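Local structure of unsaturated glucuronyl hydrolase (Streptococcus agalactiae, 2ZZR) at residues A138-A143 with E192-V197; K145-Y150 with Q180-A185; Q158-L163 with R170-C175; N200-S205 with Y253-S258. The protein hydrolyses unsaturated disaccharides of chondroitin, hyaluronan and heparin, releasing the unsaturated uronic acid by cleaving (1->3) and (1->4) glycosidic bonds. One frame throughout, in Å; residues are numbered along the deposited sequence.

Contact 1 of 4, residues A138-A143 with E192-V197; sequences ATIKAA and EKYRQV
The ring of Tyr-194 is the flat group here, and Ala-143 approaches it obliquely, its CB standing 4.1 Å from Tyr-194 CE2. At the far end of the same ring, CG2 of Ile-140 comes to 4.0 Å from the phenol oxygen OH of Tyr-194. The isoleucine and tyrosine side chains cross at about a right angle, so the methyl branch lies across the end of the phenol and does not run beside it. Two residues about one turn apart on helix 133-147 thus share one tyrosine, Ala-143 meeting the ring and Ile-140 its hydroxyl end. With CG turned back beside its own backbone N (chi1 -68°), Tyr-194 reaches out from helix 192-209. This length of side chain suits the spacing of the backbones, for Tyr-194 CA and Ala-143 CA are 8.0 Å apart. The small CB of alanine suits a place between the Tyr-194 ring and Ala-185 of helix 180-189, both of which it touches. Ile-140, itself partly exposed, supplies a branched apolar surface. The phenol OH is not left to the methyls: it is hydrogen-bonded to Asp-144 OD1, just beyond Ala-143, which ties the end of the ring to the helix that it packs on. Aromatic and aliphatic packing between helices in this way, with one polar tether, belongs to the alpha/alpha six-hairpin barrel of family 88 glycoside hydrolases, away from the substrate site.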
loop_
_atom_site.group_PDB
_atom_site.type_symbol
_atom_site.label_atom_id
_atom_site.label_comp_id
_atom_site.label_asym_id
_atom_site.label_seq_id
_atom_site.Cartn_x
_atom_site.Cartn_y
_atom_site.Cartn_z
ATOM N N ALA A 138 12.105 12.473 -12.451
ATOM C CA ALA A 138 11.835 12.489 -11.011
ATOM C C ALA A 138 11.865 11.076 -10.434
ATOM O O ALA A 138 12.397 10.855 -9.343
ATOM C CB ALA A 138 10.501 13.153 -10.724
ATOM N N THR A 139 11.297 10.124 -11.173
ATOM C CA THR A 139 11.267 8.721 -10.741
ATOM C C THR A 139 12.678 8.139 -10.574
ATOM O O THR A 139 12.988 7.529 -9.541
ATOM C CB THR A 139 10.436 7.842 -11.717
ATOM O OG1 THR A 139 9.076 8.295 -11.745
ATOM C CG2 THR A 139 10.462 6.392 -11.275
ATOM N N ILE A 140 13.533 8.323 -11.582
ATOM C CA ILE A 140 14.895 7.791 -11.522
ATOM C C ILE A 140 15.687 8.440 -10.386
ATOM O O ILE A 140 16.370 7.749 -9.630
ATOM C CB ILE A 140 15.642 7.908 -12.878
ATOM C CG1 ILE A 140 14.873 7.160 -13.979
ATOM C CG2 ILE A 140 17.080 7.380 -12.760
ATOM C CD1 ILE A 140 14.598 5.684 -13.684
ATOM N N LYS A 141 15.564 9.758 -10.251
ATOM C CA LYS A 141 16.229 10.475 -9.160
ATOM C C LYS A 141 15.744 9.976 -7.793
ATOM O O LYS A 141 16.549 9.794 -6.878
ATOM C CB LYS A 141 16.046 11.989 -9.309
ATOM C CG LYS A 141 16.891 12.589 -10.431
ATOM C CD LYS A 141 16.543 14.050 -10.665
ATOM C CE LYS A 141 17.496 14.678 -11.682
ATOM N NZ LYS A 141 17.243 16.133 -11.830
ATOM N N ALA A 142 14.436 9.731 -7.676
ATOM C CA ALA A 142 13.849 9.139 -6.464
ATOM C C ALA A 142 14.389 7.738 -6.176
ATOM O O ALA A 142 14.661 7.405 -5.023
ATOM C CB ALA A 142 12.326 9.113 -6.559
ATOM N N ALA A 143 14.538 6.922 -7.220
ATOM C CA ALA A 143 15.105 5.585 -7.083
ATOM C C ALA A 143 16.531 5.666 -6.529
ATOM O O ALA A 143 16.877 4.945 -5.597
ATOM C CB ALA A 143 15.079 4.843 -8.415
ATOM N N GLU A 192 21.599 -3.340 -13.105
ATOM C CA GLU A 192 21.308 -4.483 -12.237
ATOM C C GLU A 192 21.300 -4.149 -10.745
ATOM O O GLU A 192 20.650 -4.841 -9.967
ATOM C CB GLU A 192 22.310 -5.609 -12.504
ATOM C CG GLU A 192 22.161 -6.275 -13.864
ATOM C CD GLU A 192 21.394 -7.579 -13.806
ATOM O OE1 GLU A 192 20.381 -7.658 -13.075
ATOM O OE2 GLU A 192 21.810 -8.536 -14.498
ATOM N N LYS A 193 22.024 -3.102 -10.348
ATOM C CA LYS A 193 22.128 -2.741 -8.925
ATOM C C LYS A 193 20.758 -2.456 -8.314
ATOM O O LYS A 193 20.494 -2.837 -7.178
ATOM C CB LYS A 193 23.071 -1.553 -8.716
ATOM C CG LYS A 193 24.540 -1.881 -8.980
ATOM C CD LYS A 193 25.393 -0.625 -8.943
ATOM C CE LYS A 193 26.831 -0.921 -9.366
ATOM N NZ LYS A 193 27.599 0.342 -9.574
ATOM N N TYR A 194 19.891 -1.803 -9.085
ATOM C CA TYR A 194 18.522 -1.522 -8.650
ATOM C C TYR A 194 17.787 -2.815 -8.307
ATOM O O TYR A 194 17.128 -2.913 -7.265
ATOM C CB TYR A 194 17.738 -0.793 -9.738
ATOM C CG TYR A 194 18.176 0.621 -10.048
ATOM C CD1 TYR A 194 18.574 0.968 -11.337
ATOM C CD2 TYR A 194 18.155 1.620 -9.070
ATOM C CE1 TYR A 194 18.963 2.273 -11.648
ATOM C CE2 TYR A 194 18.545 2.933 -9.371
ATOM C CZ TYR A 194 18.943 3.245 -10.666
ATOM O OH TYR A 194 19.321 4.531 -10.992
ATOM N N ARG A 195 17.892 -3.797 -9.203
ATOM C CA ARG A 195 17.209 -5.075 -9.039
ATOM C C ARG A 195 17.796 -5.865 -7.870
ATOM O O ARG A 195 17.056 -6.444 -7.080
ATOM C CB ARG A 195 17.267 -5.901 -10.332
ATOM C CG ARG A 195 16.453 -7.190 -10.247
ATOM C CD ARG A 195 16.412 -7.991 -11.545
ATOM N NE ARG A 195 15.332 -8.978 -11.462
ATOM C CZ ARG A 195 15.434 -10.164 -10.864
ATOM N NH1 ARG A 195 16.583 -10.541 -10.308
ATOM N NH2 ARG A 195 14.385 -10.980 -10.827
ATOM N N GLN A 196 19.125 -5.875 -7.765
ATOM C CA GLN A 196 19.813 -6.575 -6.679
ATOM C C GLN A 196 19.365 -6.090 -5.305
ATOM O O GLN A 196 19.085 -6.898 -4.428
ATOM C CB GLN A 196 21.333 -6.456 -6.828
ATOM C CG GLN A 196 21.880 -7.274 -7.988
ATOM C CD GLN A 196 23.312 -6.924 -8.375
ATOM O OE1 GLN A 196 23.830 -5.847 -8.047
ATOM N NE2 GLN A 196 23.954 -7.834 -9.100
ATOM N N VAL A 197 19.290 -4.774 -5.130
ATOM C CA VAL A 197 18.818 -4.184 -3.873
ATOM C C VAL A 197 17.363 -4.575 -3.590
ATOM O O VAL A 197 17.031 -4.978 -2.468
ATOM C CB VAL A 197 18.996 -2.651 -3.871
ATOM C CG1 VAL A 197 18.205 -1.998 -2.739
ATOM C CG2 VAL A 197 20.465 -2.295 -3.758
#

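Contact 2 of 4, residues K145-Y150 with Q180-A185; sequences KLMERY and QLLFFA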
loop_
_atom_site.group_PDB
_atom_site.type_symbol
_atom_site.label_atom_id
_atom_site.label_comp_id
_atom_site.label_asym_id
_atom_site.label_seq_id
_atom_site.Cartn_x
_atom_site.Cartn_y
_atom_site.Cartn_z
ATOM N N LYS A 145 17.762 8.098 -4.788
ATOM C CA LYS A 145 17.614 8.552 -3.404
ATOM C C LYS A 145 17.320 7.369 -2.475
ATOM O O LYS A 145 17.919 7.246 -1.402
ATOM C CB LYS A 145 16.524 9.623 -3.293
ATOM C CG LYS A 145 16.398 10.271 -1.916
ATOM C CD LYS A 145 17.601 11.156 -1.592
ATOM C CE LYS A 145 17.491 11.755 -0.191
ATOM N NZ LYS A 145 17.811 10.747 0.854
ATOM N N LEU A 146 16.417 6.491 -2.905
ATOM C CA LEU A 146 16.079 5.300 -2.130
ATOM C C LEU A 146 17.277 4.355 -1.963
ATOM O O LEU A 146 17.493 3.800 -0.883
ATOM C CB LEU A 146 14.891 4.565 -2.764
ATOM C CG LEU A 146 14.350 3.354 -1.995
ATOM C CD1 LEU A 146 13.924 3.736 -0.577
ATOM C CD2 LEU A 146 13.212 2.701 -2.764
ATOM N N MET A 147 18.050 4.188 -3.034
ATOM C CA MET A 147 19.241 3.332 -3.026
ATOM C C MET A 147 20.268 3.742 -1.958
ATOM O O MET A 147 21.016 2.895 -1.462
ATOM C CB MET A 147 19.897 3.319 -4.414
ATOM C CG MET A 147 19.073 2.589 -5.483
ATOM S SD MET A 147 19.104 0.798 -5.282
ATOM C CE MET A 147 20.681 0.423 -6.047
ATOM N N GLU A 148 20.280 5.028 -1.607
ATOM C CA GLU A 148 21.220 5.576 -0.609
ATOM C C GLU A 148 21.083 4.915 0.764
ATOM O O GLU A 148 22.030 4.926 1.561
ATOM C CB GLU A 148 21.039 7.089 -0.452
ATOM C CG GLU A 148 21.413 7.937 -1.660
ATOM C CD GLU A 148 21.044 9.404 -1.486
ATOM O OE1 GLU A 148 20.639 9.806 -0.369
ATOM O OE2 GLU A 148 21.150 10.159 -2.476
ATOM N N ARG A 149 19.907 4.353 1.048
ATOM C CA ARG A 149 19.653 3.735 2.352
ATOM C C ARG A 149 19.928 2.227 2.401
ATOM O O ARG A 149 19.733 1.591 3.436
ATOM C CB ARG A 149 18.236 4.058 2.847
ATOM C CG ARG A 149 17.956 5.551 2.942
ATOM C CD ARG A 149 16.727 5.849 3.795
ATOM N NE ARG A 149 16.969 5.636 5.226
ATOM C CZ ARG A 149 17.612 6.491 6.023
ATOM N NH1 ARG A 149 18.090 7.637 5.545
ATOM N NH2 ARG A 149 17.783 6.196 7.307
ATOM N N TYR A 150 20.392 1.661 1.285
ATOM C CA TYR A 150 20.689 0.234 1.226
ATOM C C TYR A 150 21.881 -0.134 2.105
ATOM O O TYR A 150 22.921 0.520 2.051
ATOM C CB TYR A 150 20.961 -0.217 -0.214
ATOM C CG TYR A 150 21.294 -1.691 -0.325
ATOM C CD1 TYR A 150 22.580 -2.111 -0.682
ATOM C CD2 TYR A 150 20.332 -2.663 -0.068
ATOM C CE1 TYR A 150 22.891 -3.469 -0.782
ATOM C CE2 TYR A 150 20.631 -4.018 -0.169
ATOM C CZ TYR A 150 21.912 -4.411 -0.527
ATOM O OH TYR A 150 22.199 -5.749 -0.621
ATOM N N GLN A 180 9.261 -1.364 -5.386
ATOM C CA GLN A 180 8.702 -1.423 -6.742
ATOM C C GLN A 180 9.346 -0.340 -7.606
ATOM O O GLN A 180 9.632 -0.555 -8.794
ATOM C CB GLN A 180 7.172 -1.313 -6.721
ATOM C CG GLN A 180 6.474 -2.338 -5.794
ATOM C CD GLN A 180 7.033 -3.762 -5.895
ATOM O OE1 GLN A 180 7.341 -4.395 -4.881
ATOM N NE2 GLN A 180 7.149 -4.270 -7.110
ATOM N N LEU A 181 9.614 0.803 -6.977
ATOM C CA LEU A 181 10.353 1.907 -7.592
ATOM C C LEU A 181 11.697 1.435 -8.138
ATOM O O LEU A 181 12.120 1.848 -9.223
ATOM C CB LEU A 181 10.555 3.025 -6.554
ATOM C CG LEU A 181 11.472 4.211 -6.872
ATOM C CD1 LEU A 181 10.955 4.967 -8.095
ATOM C CD2 LEU A 181 11.560 5.123 -5.662
ATOM N N LEU A 182 12.361 0.557 -7.386
ATOM C CA LEU A 182 13.663 0.029 -7.795
ATOM C C LEU A 182 13.563 -0.949 -8.963
ATOM O O LEU A 182 14.416 -0.932 -9.853
ATOM C CB LEU A 182 14.396 -0.602 -6.612
ATOM C CG LEU A 182 14.620 0.345 -5.432
ATOM C CD1 LEU A 182 15.373 -0.380 -4.332
ATOM C CD2 LEU A 182 15.369 1.614 -5.861
ATOM N N PHE A 183 12.525 -1.788 -8.973
ATOM C CA PHE A 183 12.281 -2.671 -10.119
ATOM C C PHE A 183 12.010 -1.853 -11.385
ATOM O O PHE A 183 12.449 -2.238 -12.470
ATOM C CB PHE A 183 11.125 -3.640 -9.861
ATOM C CG PHE A 183 11.468 -4.782 -8.919
ATOM C CD1 PHE A 183 10.703 -5.005 -7.779
ATOM C CD2 PHE A 183 12.535 -5.643 -9.191
ATOM C CE1 PHE A 183 10.995 -6.065 -6.912
ATOM C CE2 PHE A 183 12.839 -6.704 -8.330
ATOM C CZ PHE A 183 12.065 -6.914 -7.186
ATOM N N PHE A 184 11.295 -0.736 -11.240
ATOM C CA PHE A 184 11.044 0.171 -12.367
ATOM C C PHE A 184 12.354 0.772 -12.881
ATOM O O PHE A 184 12.618 0.772 -14.091
ATOM C CB PHE A 184 10.059 1.283 -11.981
ATOM C CG PHE A 184 9.863 2.318 -13.062
ATOM C CD1 PHE A 184 8.955 2.095 -14.093
ATOM C CD2 PHE A 184 10.599 3.499 -13.058
ATOM C CE1 PHE A 184 8.777 3.043 -15.108
ATOM C CE2 PHE A 184 10.428 4.453 -14.068
ATOM C CZ PHE A 184 9.509 4.227 -15.086
ATOM N N ALA A 185 13.176 1.280 -11.962
ATOM C CA ALA A 185 14.470 1.859 -12.336
ATOM C C ALA A 185 15.348 0.842 -13.057
ATOM O O ALA A 185 16.033 1.187 -14.024
ATOM C CB ALA A 185 15.182 2.429 -11.119
#
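Leu-182 takes the close part of this contact, receiving Leu-146 and Met-147 from helix 133-147. CD2 of Leu-146 reaches Leu-182 CG at 3.8 Å, while CG of Met-147 comes to 3.8 Å from the methyl Leu-182 CD2. The sulfur Met-147 SD lies over the same fork, 3.9 Å from Leu-182 CD2, because the methionine chain is bent at chi2 and chi3 and folds across the leucine. Flexible methionine is suited to this, since it can shape itself round a branched neighbour. With CG of Leu-146 anti to the backbone N (chi1 -175°), its fork extends towards helix 180-189 and CD2 meets both Leu-182 and Leu-181, the more open approach, 4.1 Å to Leu-181 CD2, extending the apolar patch. Such leucine-rich seams join neighbouring helices of the alpha/alpha six-hairpin barrel; this one lies near the substrate site, the side chain of Leu-146 being about 7 Å from that of Asp-114. The character changes at the type I turn from Met-147 to Tyr-150. Exposed Glu-148 carries no part of the packing and instead forms a salt bridge, its OE1 3.2 Å from Lys-145 NZ, which meets the carboxylate from above its plane. Each charge has a second partner, Arg-107 for Glu-148 and Asp-111 for Lys-145.

Contact 3 of 4, residues Q158-L163 with R170-C175; sequences QAWGEL and RLIIDC
This contact fixes the loop that follows strand 156-157 against strand 170-172, whose chain runs on to Asp-174, very probably the proton donor of the active site. Ala-159 N gives a nearly straight hydrogen bond to Arg-170 O, 3.0 Å long with an angle of 170° at the hydrogen. The arginine CG sits between the backbone N and the carbonyl carbon (chi1 74°), and a bend at chi2 brings the guanidinium to Trp-160. Its NH2 bonds Trp-160 O at 2.8 Å, within the guanidinium plane, and NH1 adds a weak second bond to the same oxygen. Meanwhile NH1 hangs over the six-membered ring of Trp-160, 3.5 Å from CZ3; this is a cation-pi contact, with Arg-170 CZ 4.5 Å from the ring centroid. The two planes stand 81° apart, so the guanidinium points its edge at the indole and does not stack on it. Ala-159 is small enough for its CB to lie against a guanidinium face while also packing on Ile-172 CD1 at 3.6 Å. Arg-170 NH2 also bonds His-168 O, so two carbonyl acceptors, with the indole face, hold the rotation of the group. Its delocalised charge suits it to serve carbonyls and a pi face together, which probably steadies the loop near the substrate site, the side chain of Trp-160 lying about 5 Å from that of Asp-114.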
loop_
_atom_site.group_PDB
_atom_site.type_symbol
_atom_site.label_atom_id
_atom_site.label_comp_id
_atom_site.label_asym_id
_atom_site.label_seq_id
_atom_site.Cartn_x
_atom_site.Cartn_y
_atom_site.Cartn_z
ATOM N N GLN A 158 17.403 0.482 4.809
ATOM C CA GLN A 158 17.182 0.933 6.177
ATOM C C GLN A 158 16.090 1.991 6.254
ATOM O O GLN A 158 16.048 2.920 5.436
ATOM C CB GLN A 158 18.477 1.463 6.811
ATOM C CG GLN A 158 18.371 1.622 8.339
ATOM C CD GLN A 158 19.553 2.342 8.966
ATOM O OE1 GLN A 158 19.399 3.071 9.958
ATOM N NE2 GLN A 158 20.732 2.145 8.404
ATOM N N ALA A 159 15.213 1.838 7.240
ATOM C CA ALA A 159 14.175 2.823 7.532
ATOM C C ALA A 159 14.806 4.134 8.020
ATOM O O ALA A 159 16.017 4.186 8.293
ATOM C CB ALA A 159 13.212 2.269 8.567
ATOM N N TRP A 160 13.987 5.186 8.103
ATOM C CA TRP A 160 14.428 6.499 8.586
ATOM C C TRP A 160 15.207 6.420 9.899
ATOM O O TRP A 160 14.983 5.523 10.723
ATOM C CB TRP A 160 13.238 7.462 8.735
ATOM C CG TRP A 160 12.029 6.876 9.415
ATOM C CD1 TRP A 160 10.938 6.310 8.804
ATOM C CD2 TRP A 160 11.776 6.809 10.825
ATOM N NE1 TRP A 160 10.031 5.892 9.748
ATOM C CE2 TRP A 160 10.516 6.191 10.995
ATOM C CE3 TRP A 160 12.487 7.218 11.963
ATOM C CZ2 TRP A 160 9.955 5.962 12.257
ATOM C CZ3 TRP A 160 11.926 6.996 13.218
ATOM C CH2 TRP A 160 10.674 6.370 13.355
ATOM N N GLY A 161 16.119 7.373 10.071
ATOM C CA GLY A 161 17.026 7.398 11.214
ATOM C C GLY A 161 18.462 7.534 10.754
ATOM O O GLY A 161 18.731 7.854 9.592
ATOM N N GLU A 162 19.389 7.296 11.675
ATOM C CA GLU A 162 20.810 7.410 11.380
ATOM C C GLU A 162 21.293 6.164 10.636
ATOM O O GLU A 162 21.219 5.053 11.160
ATOM C CB GLU A 162 21.601 7.610 12.682
ATOM C CG GLU A 162 23.105 7.824 12.481
ATOM C CD GLU A 162 23.447 9.170 11.858
ATOM O OE1 GLU A 162 24.558 9.289 11.293
ATOM O OE2 GLU A 162 22.620 10.110 11.925
ATOM N N LEU A 163 21.774 6.358 9.411
ATOM C CA LEU A 163 22.235 5.245 8.579
ATOM C C LEU A 163 23.388 4.501 9.235
ATOM O O LEU A 163 24.376 5.120 9.640
ATOM C CB LEU A 163 22.657 5.739 7.194
ATOM C CG LEU A 163 21.539 6.093 6.206
ATOM C CD1 LEU A 163 22.135 6.747 4.977
ATOM C CD2 LEU A 163 20.727 4.855 5.828
ATOM N N ARG A 170 17.355 -1.117 10.897
ATOM C CA ARG A 170 16.149 -1.913 10.785
ATOM C C ARG A 170 15.453 -1.657 9.455
ATOM O O ARG A 170 15.678 -0.618 8.816
ATOM C CB ARG A 170 15.194 -1.577 11.936
ATOM C CG ARG A 170 14.486 -0.217 11.779
ATOM C CD ARG A 170 14.300 0.521 13.103
ATOM N NE ARG A 170 13.374 1.644 12.946
ATOM C CZ ARG A 170 13.689 2.826 12.418
ATOM N NH1 ARG A 170 12.758 3.765 12.316
ATOM N NH2 ARG A 170 14.923 3.078 11.988
ATOM N N LEU A 171 14.617 -2.614 9.054
ATOM C CA LEU A 171 13.680 -2.414 7.947
ATOM C C LEU A 171 12.261 -2.364 8.499
ATOM O O LEU A 171 11.993 -2.849 9.602
ATOM C CB LEU A 171 13.814 -3.524 6.889
ATOM C CG LEU A 171 13.535 -4.995 7.248
ATOM C CD1 LEU A 171 12.036 -5.319 7.351
ATOM C CD2 LEU A 171 14.197 -5.932 6.233
ATOM N N ILE A 172 11.347 -1.792 7.721
ATOM C CA ILE A 172 9.936 -1.758 8.082
ATOM C C ILE A 172 9.166 -2.429 6.942
ATOM O O ILE A 172 9.578 -2.342 5.787
ATOM C CB ILE A 172 9.460 -0.304 8.364
ATOM C CG1 ILE A 172 10.217 0.254 9.586
ATOM C CG2 ILE A 172 7.946 -0.241 8.590
ATOM C CD1 ILE A 172 9.943 1.716 9.890
ATOM N N ILE A 173 8.086 -3.128 7.275
ATOM C CA ILE A 173 7.398 -3.976 6.295
ATOM C C ILE A 173 6.827 -3.197 5.103
ATOM O O ILE A 173 6.731 -3.736 3.989
ATOM C CB ILE A 173 6.295 -4.856 6.951
ATOM C CG1 ILE A 173 5.823 -5.936 5.961
ATOM C CG2 ILE A 173 5.158 -3.993 7.516
ATOM C CD1 ILE A 173 4.993 -7.039 6.576
ATOM N N ASP A 174 6.471 -1.932 5.324
ATOM C CA ASP A 174 5.914 -1.133 4.223
ATOM C C ASP A 174 6.934 -0.856 3.112
ATOM O O ASP A 174 6.567 -0.442 2.010
ATOM C CB ASP A 174 5.230 0.149 4.728
ATOM C CG ASP A 174 6.204 1.187 5.264
ATOM O OD1 ASP A 174 5.735 2.304 5.554
ATOM O OD2 ASP A 174 7.420 0.922 5.402
ATOM N N CYS A 175 8.212 -1.116 3.387
ATOM C CA CYS A 175 9.244 -0.942 2.369
ATOM C C CYS A 175 9.047 -1.910 1.191
ATOM O O CYS A 175 9.572 -1.683 0.100
ATOM C CB CYS A 175 10.655 -1.062 2.955
ATOM S SG CYS A 175 11.925 -0.317 1.901
#

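Contact 4 of 4, residues N200-S205 with Y253-S258; sequences NHFYAS and YGIPLS
Phe-202 leans from helix 192-209 towards Ser-258 and Ile-255 of helix 245-262. Its CB projects towards that helix, and CG lies anti to the backbone N (chi1 179°), which sends the ring outwards across the gap. One flank of the ring does the touching: CD1 comes to 3.6 Å from both Ser-258 CB and Ser-258 OG, the hydroxyl approaching obliquely. Farther along, CE1 is 3.9 Å from Ser-258 CB and also reaches the preceding turn of the helix, with Ile-255 CA at 4.2 Å near the plane of the ring, at its edge, and Ile-255 CG1 equally far. On the opposite flank CD2 rests above a face of the Tyr-203 ring, displaced towards its rim. Serine suits the nearer position because its small side chain lets the ring come close to the helix, and its hydroxyl is hydrogen-bonded to Gln-180. Ile-255 provides an aliphatic continuation of the surface and also packs on helix 265-280. Leu-176 and Gln-267 add to the surroundings of the phenylalanine. A buried aromatic of helix 192-209 packing on helix 245-262 is ordinary interior packing of this alpha/alpha six-hairpin barrel.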
loop_
_atom_site.group_PDB
_atom_site.type_symbol
_atom_site.label_atom_id
_atom_site.label_comp_id
_atom_site.label_asym_id
_atom_site.label_seq_id
_atom_site.Cartn_x
_atom_site.Cartn_y
_atom_site.Cartn_z
ATOM N N ASN A 200 17.268 -8.425 -2.729
ATOM C CA ASN A 200 17.869 -8.646 -1.408
ATOM C C ASN A 200 16.952 -8.158 -0.311
ATOM O O ASN A 200 16.739 -8.859 0.686
ATOM C CB ASN A 200 19.226 -7.950 -1.283
ATOM C CG ASN A 200 20.315 -8.640 -2.079
ATOM O OD1 ASN A 200 20.105 -9.717 -2.635
ATOM N ND2 ASN A 200 21.490 -8.016 -2.141
ATOM N N HIS A 201 16.409 -6.957 -0.503
ATOM C CA HIS A 201 15.472 -6.391 0.465
ATOM C C HIS A 201 14.234 -7.255 0.603
ATOM O O HIS A 201 13.741 -7.463 1.711
ATOM C CB HIS A 201 15.055 -4.962 0.119
ATOM C CG HIS A 201 14.103 -4.385 1.116
ATOM N ND1 HIS A 201 14.529 -3.660 2.207
ATOM C CD2 HIS A 201 12.758 -4.490 1.232
ATOM C CE1 HIS A 201 13.483 -3.313 2.936
ATOM N NE2 HIS A 201 12.397 -3.808 2.368
ATOM N N PHE A 202 13.725 -7.759 -0.520
ATOM C CA PHE A 202 12.572 -8.627 -0.446
ATOM C C PHE A 202 12.827 -9.839 0.455
ATOM O O PHE A 202 12.041 -10.122 1.351
ATOM C CB PHE A 202 12.058 -9.111 -1.816
ATOM C CG PHE A 202 10.875 -10.014 -1.670
ATOM C CD1 PHE A 202 9.594 -9.480 -1.537
ATOM C CD2 PHE A 202 11.051 -11.390 -1.526
ATOM C CE1 PHE A 202 8.493 -10.310 -1.323
ATOM C CE2 PHE A 202 9.967 -12.224 -1.313
ATOM C CZ PHE A 202 8.677 -11.684 -1.206
ATOM N N TYR A 203 13.926 -10.550 0.214
ATOM C CA TYR A 203 14.212 -11.759 0.993
ATOM C C TYR A 203 14.524 -11.471 2.455
ATOM O O TYR A 203 14.133 -12.235 3.321
ATOM C CB TYR A 203 15.307 -12.605 0.339
ATOM C CG TYR A 203 14.823 -13.311 -0.908
ATOM C CD1 TYR A 203 15.350 -12.999 -2.159
ATOM C CD2 TYR A 203 13.812 -14.277 -0.838
ATOM C CE1 TYR A 203 14.902 -13.645 -3.309
ATOM C CE2 TYR A 203 13.352 -14.929 -1.985
ATOM C CZ TYR A 203 13.905 -14.605 -3.215
ATOM O OH TYR A 203 13.463 -15.241 -4.360
ATOM N N ALA A 204 15.209 -10.362 2.720
ATOM C CA ALA A 204 15.449 -9.929 4.103
ATOM C C ALA A 204 14.118 -9.713 4.824
ATOM O O ALA A 204 13.955 -10.086 5.995
ATOM C CB ALA A 204 16.298 -8.666 4.126
ATOM N N SER A 205 13.153 -9.140 4.110
ATOM C CA SER A 205 11.821 -8.944 4.658
ATOM C C SER A 205 11.103 -10.283 4.856
ATOM O O SER A 205 10.644 -10.598 5.962
ATOM C CB SER A 205 11.007 -8.028 3.744
ATOM O OG SER A 205 11.607 -6.749 3.631
ATOM N N TYR A 253 -0.076 -7.111 -0.242
ATOM C CA TYR A 253 0.104 -6.419 -1.523
ATOM C C TYR A 253 1.567 -6.405 -1.962
ATOM O O TYR A 253 1.870 -6.621 -3.132
ATOM C CB TYR A 253 -0.486 -5.007 -1.452
ATOM C CG TYR A 253 -0.719 -4.310 -2.792
ATOM C CD1 TYR A 253 -1.002 -2.945 -2.833
ATOM C CD2 TYR A 253 -0.653 -5.005 -4.006
ATOM C CE1 TYR A 253 -1.229 -2.282 -4.049
ATOM C CE2 TYR A 253 -0.867 -4.349 -5.238
ATOM C CZ TYR A 253 -1.155 -2.989 -5.243
ATOM O OH TYR A 253 -1.372 -2.327 -6.436
ATOM N N GLY A 254 2.485 -6.177 -1.026
ATOM C CA GLY A 254 3.906 -6.123 -1.372
ATOM C C GLY A 254 4.443 -7.410 -1.984
ATOM O O GLY A 254 5.310 -7.369 -2.860
ATOM N N ILE A 255 3.935 -8.552 -1.521
ATOM C CA ILE A 255 4.407 -9.843 -2.028
ATOM C C ILE A 255 4.066 -10.046 -3.522
ATOM O O ILE A 255 4.978 -10.256 -4.318
ATOM C CB ILE A 255 3.939 -11.048 -1.156
ATOM C CG1 ILE A 255 4.609 -11.000 0.223
ATOM C CG2 ILE A 255 4.260 -12.371 -1.871
ATOM C CD1 ILE A 255 3.990 -11.955 1.252
ATOM N N PRO A 256 2.768 -9.987 -3.904
ATOM C CA PRO A 256 2.474 -10.152 -5.344
ATOM C C PRO A 256 3.124 -9.091 -6.240
ATOM O O PRO A 256 3.529 -9.409 -7.367
ATOM C CB PRO A 256 0.939 -10.100 -5.414
ATOM C CG PRO A 256 0.506 -9.454 -4.136
ATOM C CD PRO A 256 1.533 -9.856 -3.111
ATOM N N LEU A 257 3.249 -7.858 -5.748
ATOM C CA LEU A 257 3.925 -6.819 -6.531
ATOM C C LEU A 257 5.364 -7.232 -6.856
ATOM O O LEU A 257 5.804 -7.138 -8.003
ATOM C CB LEU A 257 3.899 -5.471 -5.801
ATOM C CG LEU A 257 2.565 -4.729 -5.791
ATOM C CD1 LEU A 257 2.671 -3.499 -4.907
ATOM C CD2 LEU A 257 2.145 -4.323 -7.206
ATOM N N SER A 258 6.082 -7.729 -5.851
ATOM C CA SER A 258 7.449 -8.212 -6.057
ATOM C C SER A 258 7.497 -9.484 -6.893
ATOM O O SER A 258 8.430 -9.681 -7.686
ATOM C CB SER A 258 8.135 -8.445 -4.715
ATOM O OG SER A 258 8.172 -7.238 -3.983
#

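Contacts 1, 2 and 4 are all buried helix-to-helix packings, whereas contact 3 joins a loop to a strand and is exposed at its tryptophan. Contacts 1 and 2 share helix 133-147 and lie about 4 Å apart between centres, so that Tyr-194 also touches the backbone of Leu-182. Contact 4 uses the same helix 192-209 as contact 1, farther along. Contacts 1, 2 and 4 meet by packing without hydrogen bonds between their segments; contact 3 adds hydrogen bonds and a cation-pi contact. Arg-149 joins contact 2 to contact 3 through the carbonyls of Gln-158 and Ala-159, and Cys-175 of contact 3 packs on His-201 of contact 4.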